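Ent-copalyl diphosphate synthase (Streptomyces platensis, PDB 5BP8) belongs to the terpene cyclase class of proteins, has regular structure that is almost all helix, and is probably related in fold to the squalene-hopene cyclases. Local coordinates at residues 258-261 against 262-266; 453-456 against 457-460. All coordinates share one frame; numbering follows the deposited sequence.

Interaction 1 (258-261 against 262-266); sequences PIVY and FEQAW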
loop_
_atom_site.group_PDB
_atom_site.type_symbol
_atom_site.label_atom_id
_atom_site.label_comp_id
_atom_site.label_asym_id
_atom_site.label_seq_id
_atom_site.Cartn_x
_atom_site.Cartn_y
_atom_site.Cartn_z
ATOM N N PRO A 258 -6.089 5.277 8.858
ATOM C CA PRO A 258 -7.070 4.634 8.004
ATOM C C PRO A 258 -6.725 4.724 6.520
ATOM O O PRO A 258 -5.829 5.498 6.114
ATOM C CB PRO A 258 -8.374 5.447 8.247
ATOM C CG PRO A 258 -8.015 6.581 9.110
ATOM C CD PRO A 258 -6.546 6.581 9.394
ATOM N N ILE A 259 -7.461 3.950 5.741
ATOM C CA ILE A 259 -7.454 4.002 4.277
ATOM C C ILE A 259 -8.896 4.118 3.729
ATOM O O ILE A 259 -9.205 3.673 2.625
ATOM C CB ILE A 259 -6.781 2.762 3.664
ATOM C CG1 ILE A 259 -7.460 1.452 4.098
ATOM C CG2 ILE A 259 -5.298 2.748 3.970
ATOM C CD1 ILE A 259 -7.165 0.322 3.147
ATOM N N VAL A 260 -9.775 4.697 4.535
ATOM C CA VAL A 260 -11.234 4.645 4.291
ATOM C C VAL A 260 -11.676 4.984 2.850
ATOM O O VAL A 260 -12.436 4.232 2.249
ATOM C CB VAL A 260 -11.979 5.479 5.355
ATOM C CG1 VAL A 260 -11.575 6.942 5.363
ATOM C CG2 VAL A 260 -13.484 5.339 5.214
ATOM N N TYR A 261 -11.225 6.086 2.289
ATOM C CA TYR A 261 -11.686 6.456 0.929
ATOM C C TYR A 261 -11.170 5.534 -0.165
ATOM O O TYR A 261 -11.925 5.125 -1.071
ATOM C CB TYR A 261 -11.296 7.885 0.622
ATOM C CG TYR A 261 -11.851 8.944 1.578
ATOM C CD1 TYR A 261 -13.146 8.844 2.111
ATOM C CD2 TYR A 261 -11.120 10.088 1.882
ATOM C CE1 TYR A 261 -13.662 9.830 2.932
ATOM C CE2 TYR A 261 -11.626 11.066 2.707
ATOM C CZ TYR A 261 -12.907 10.952 3.207
ATOM O OH TYR A 261 -13.418 11.940 4.035
ATOM N N PHE A 262 -9.886 5.182 -0.098
ATOM C CA PHE A 262 -9.325 4.141 -0.963
ATOM C C PHE A 262 -10.165 2.854 -0.881
ATOM O O PHE A 262 -10.602 2.303 -1.902
ATOM C CB PHE A 262 -7.845 3.938 -0.554
ATOM C CG PHE A 262 -7.213 2.653 -1.034
ATOM C CD1 PHE A 262 -7.308 2.230 -2.351
ATOM C CD2 PHE A 262 -6.447 1.910 -0.193
ATOM C CE1 PHE A 262 -6.680 1.050 -2.784
ATOM C CE2 PHE A 262 -5.819 0.737 -0.622
ATOM C CZ PHE A 262 -5.944 0.308 -1.922
ATOM N N GLU A 263 -10.418 2.376 0.329
ATOM C CA GLU A 263 -11.163 1.121 0.463
ATOM C C GLU A 263 -12.602 1.251 -0.080
ATOM O O GLU A 263 -13.072 0.372 -0.829
ATOM C CB GLU A 263 -11.183 0.669 1.923
ATOM C CG GLU A 263 -12.082 -0.542 2.142
ATOM C CD GLU A 263 -11.892 -1.129 3.514
ATOM O OE1 GLU A 263 -12.884 -1.135 4.256
ATOM O OE2 GLU A 263 -10.763 -1.602 3.821
ATOM N N GLN A 264 -13.274 2.338 0.286
ATOM C CA GLN A 264 -14.676 2.534 -0.149
ATOM C C GLN A 264 -14.768 2.536 -1.679
ATOM O O GLN A 264 -15.602 1.822 -2.243
ATOM C CB GLN A 264 -15.267 3.807 0.423
ATOM C CG GLN A 264 -15.530 3.700 1.907
ATOM C CD GLN A 264 -16.033 4.977 2.562
ATOM O OE1 GLN A 264 -15.810 6.097 2.088
ATOM N NE2 GLN A 264 -16.654 4.811 3.719
ATOM N N ALA A 265 -13.892 3.299 -2.335
ATOM C CA ALA A 265 -13.923 3.394 -3.804
ATOM C C ALA A 265 -13.560 2.080 -4.486
ATOM O O ALA A 265 -14.199 1.663 -5.458
ATOM C CB ALA A 265 -12.987 4.484 -4.268
ATOM N N TRP A 266 -12.511 1.430 -3.986
ATOM C CA TRP A 266 -12.066 0.182 -4.597
ATOM C C TRP A 266 -13.115 -0.932 -4.414
ATOM O O TRP A 266 -13.405 -1.675 -5.356
ATOM C CB TRP A 266 -10.673 -0.243 -4.090
ATOM C CG TRP A 266 -9.461 0.241 -4.979
ATOM C CD1 TRP A 266 -8.648 -0.556 -5.742
ATOM C CD2 TRP A 266 -8.974 1.605 -5.178
ATOM N NE1 TRP A 266 -7.685 0.199 -6.372
ATOM C CE2 TRP A 266 -7.852 1.524 -6.053
ATOM C CE3 TRP A 266 -9.390 2.871 -4.725
ATOM C CZ2 TRP A 266 -7.106 2.670 -6.460
ATOM C CZ3 TRP A 266 -8.607 4.027 -5.100
ATOM C CH2 TRP A 266 -7.501 3.910 -5.967
#

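Interaction 2 (453-456 against 457-460); sequences AYMV and QLLM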
loop_
_atom_site.group_PDB
_atom_site.type_symbol
_atom_site.label_atom_id
_atom_site.label_comp_id
_atom_site.label_asym_id
_atom_site.label_seq_id
_atom_site.Cartn_x
_atom_site.Cartn_y
_atom_site.Cartn_z
ATOM N N ALA A 453 -7.265 -13.143 -8.599
ATOM C CA ALA A 453 -8.516 -12.386 -8.804
ATOM C C ALA A 453 -8.388 -11.384 -9.921
ATOM O O ALA A 453 -9.295 -11.293 -10.782
ATOM C CB ALA A 453 -8.962 -11.692 -7.525
ATOM N N TYR A 454 -7.266 -10.649 -9.959
ATOM C CA TYR A 454 -7.058 -9.669 -11.032
ATOM C C TYR A 454 -7.055 -10.308 -12.425
ATOM O O TYR A 454 -7.626 -9.751 -13.367
ATOM C CB TYR A 454 -5.777 -8.846 -10.838
ATOM C CG TYR A 454 -5.749 -8.032 -9.544
ATOM C CD1 TYR A 454 -6.924 -7.559 -8.953
ATOM C CD2 TYR A 454 -4.541 -7.678 -8.969
ATOM C CE1 TYR A 454 -6.895 -6.808 -7.785
ATOM C CE2 TYR A 454 -4.492 -6.923 -7.808
ATOM C CZ TYR A 454 -5.675 -6.488 -7.222
ATOM O OH TYR A 454 -5.687 -5.766 -6.050
HETATM N N MSE A 455 -6.387 -11.449 -12.561
HETATM C CA MSE A 455 -6.318 -12.131 -13.853
HETATM C C MSE A 455 -7.634 -12.735 -14.259
HETATM O O MSE A 455 -7.993 -12.700 -15.453
HETATM C CB MSE A 455 -5.189 -13.165 -13.860
HETATM C CG MSE A 455 -3.841 -12.452 -13.806
HETATM SE SE MSE A 455 -3.455 -11.262 -15.317
HETATM C CE MSE A 455 -3.984 -9.543 -14.578
ATOM N N VAL A 456 -8.374 -13.305 -13.325
ATOM C CA VAL A 456 -9.699 -13.838 -13.658
ATOM C C VAL A 456 -10.606 -12.705 -14.187
ATOM O O VAL A 456 -11.281 -12.866 -15.236
ATOM C CB VAL A 456 -10.338 -14.571 -12.462
ATOM C CG1 VAL A 456 -11.817 -14.824 -12.692
ATOM C CG2 VAL A 456 -9.604 -15.875 -12.200
ATOM N N GLN A 457 -10.590 -11.563 -13.503
ATOM C CA GLN A 457 -11.340 -10.387 -13.956
ATOM C C GLN A 457 -10.925 -9.926 -15.337
ATOM O O GLN A 457 -11.791 -9.671 -16.182
ATOM C CB GLN A 457 -11.158 -9.204 -13.026
ATOM C CG GLN A 457 -11.822 -9.364 -11.684
ATOM C CD GLN A 457 -11.730 -8.096 -10.864
ATOM O OE1 GLN A 457 -12.049 -7.000 -11.353
ATOM N NE2 GLN A 457 -11.303 -8.237 -9.605
ATOM N N LEU A 458 -9.613 -9.808 -15.565
ATOM C CA LEU A 458 -9.087 -9.399 -16.861
ATOM C C LEU A 458 -9.611 -10.311 -17.953
ATOM O O LEU A 458 -10.123 -9.835 -18.980
ATOM C CB LEU A 458 -7.555 -9.408 -16.866
ATOM C CG LEU A 458 -6.848 -9.065 -18.182
ATOM C CD1 LEU A 458 -7.396 -7.798 -18.807
ATOM C CD2 LEU A 458 -5.340 -8.927 -17.990
ATOM N N LEU A 459 -9.463 -11.626 -17.752
ATOM C CA LEU A 459 -9.850 -12.598 -18.770
ATOM C C LEU A 459 -11.353 -12.591 -19.042
ATOM O O LEU A 459 -11.773 -12.609 -20.212
ATOM C CB LEU A 459 -9.393 -14.002 -18.379
ATOM C CG LEU A 459 -7.879 -14.249 -18.370
ATOM C CD1 LEU A 459 -7.571 -15.609 -17.757
ATOM C CD2 LEU A 459 -7.282 -14.158 -19.764
HETATM N N MSE A 460 -12.154 -12.548 -17.985
HETATM C CA MSE A 460 -13.619 -12.560 -18.145
HETATM C C MSE A 460 -14.139 -11.272 -18.729
HETATM O O MSE A 460 -14.983 -11.289 -19.666
HETATM C CB MSE A 460 -14.310 -12.920 -16.838
HETATM C CG MSE A 460 -14.003 -14.330 -16.358
HETATM SE SE MSE A 460 -14.667 -15.733 -17.578
HETATM C CE MSE A 460 -13.385 -15.831 -19.037
#

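Interaction 1 (258-261 against 262-266)
Ile259 and Phe262 meet through their side chains where helix 260-274 begins. Ile259 holds the N-cap position, and its carbonyl O accepts the first helical bond from Glu263 N at 2.9 Å, nearly straight at the hydrogen (170°). With chi1 at 58°, CG1 sits between the backbone N and the carbonyl carbon, and from there the chain reaches out to bring CD1 within 3.8 Å of CD2 of Phe262, approaching the ring obliquely. A branched aliphatic residue suits this buried place: it lies alongside the ring, and CD1 also comes to 4.1 Å from OE2 of Glu263, an oxygen held by the backbone N of Leu26.

Val260 opens the first turn. Its O takes the N-H of Gln264 at 2.9 Å, and its CG2 lies 3.5 Å from NE2 of the extended glutamine chain. The compact valine suits this buried spot, one methyl against the amide and the other, CG1, over a face of the Tyr261 ring. Such i to i+4 bonding defines the alpha helix, here one of the many helices of an alpha-helical terpene cyclase fold; helices 282-291 and 307-319 pack against different sides of it.

Tyr261 sends its carbonyl O to Ala265 N at 3.0 Å. Its ring points the same way as the Gln264 side chain, with ring and amide planes 46° apart, and OE1 of Gln264 stands at the ring edge, 3.8 Å from CD1. That oxygen is bonded to Ser287 OG, so this buried amide oxygen has a polar partner on helix 282-291. A broad aromatic ring suits the partly exposed Tyr261, which also reaches Leu288, Ile297 and Pro301.

Interaction 2 (453-456 against 457-460)
Met455, a selenomethionine, lies alongside Leu458 within helix 449-461. Its CB points away from Leu458, but a bend at chi2 (-62°) followed by another at chi3 brings the end of the chain back, with CE 3.7 Å from CD2 of Leu458 and SE 4.0 Å from the same methyl. Leu458 meets it with CG anti to its backbone N (chi1 177°), and the two flexible apolar chains run side by side toward helix 402-416, where both touch alanines.

Gln457 has CG anti to its carbonyl carbon, which lays CG against the preceding turn, 3.3 Å from Ala453 O; beyond CG the chain is extended. Its NE2 ends near the plane of the Tyr454 ring, at the edge, and makes a weak hydrogen bond to Ala510 O. Tyr454 OH is bonded to Glu450 OE2, one turn earlier. Four successive i to i+4 bonds, from Gln457 N to Ala453 O through Met460 N to Val456 O (2.9 Å), mark regular alpha helix within the C-terminal region related to squalene-hopene cyclases. The short Ala453 leaves room for helix 504-518 to approach at Ala514. Val456 places CG1 4.3 Å from CG of Met460, another selenomethionine, whose bent chain meets Val471 and Ala475 of helix 469-484.

How the interactions relate
Neither interaction closes a long loop: each is made within one continuous run of chain. From the N terminus, interaction 1 comes first, over the entry into helix 260-274, and interaction 2 follows much later, inside helix 449-461, so the two stand in series, neither nested nor crossed. Their centres lie 22 Å apart and their nearest atoms about 6 Å apart, without touching. Helix 504-518 links their surroundings, receiving Glu263 and Trp266 from 262-266 and Ala453, Tyr454, Val456 and Gln457 from 453-460. Interaction 1 also packs on helices 282-291 and 307-319 and on neighbouring loops, whereas interaction 2 packs among helices 402-416, 422-435 and 469-484.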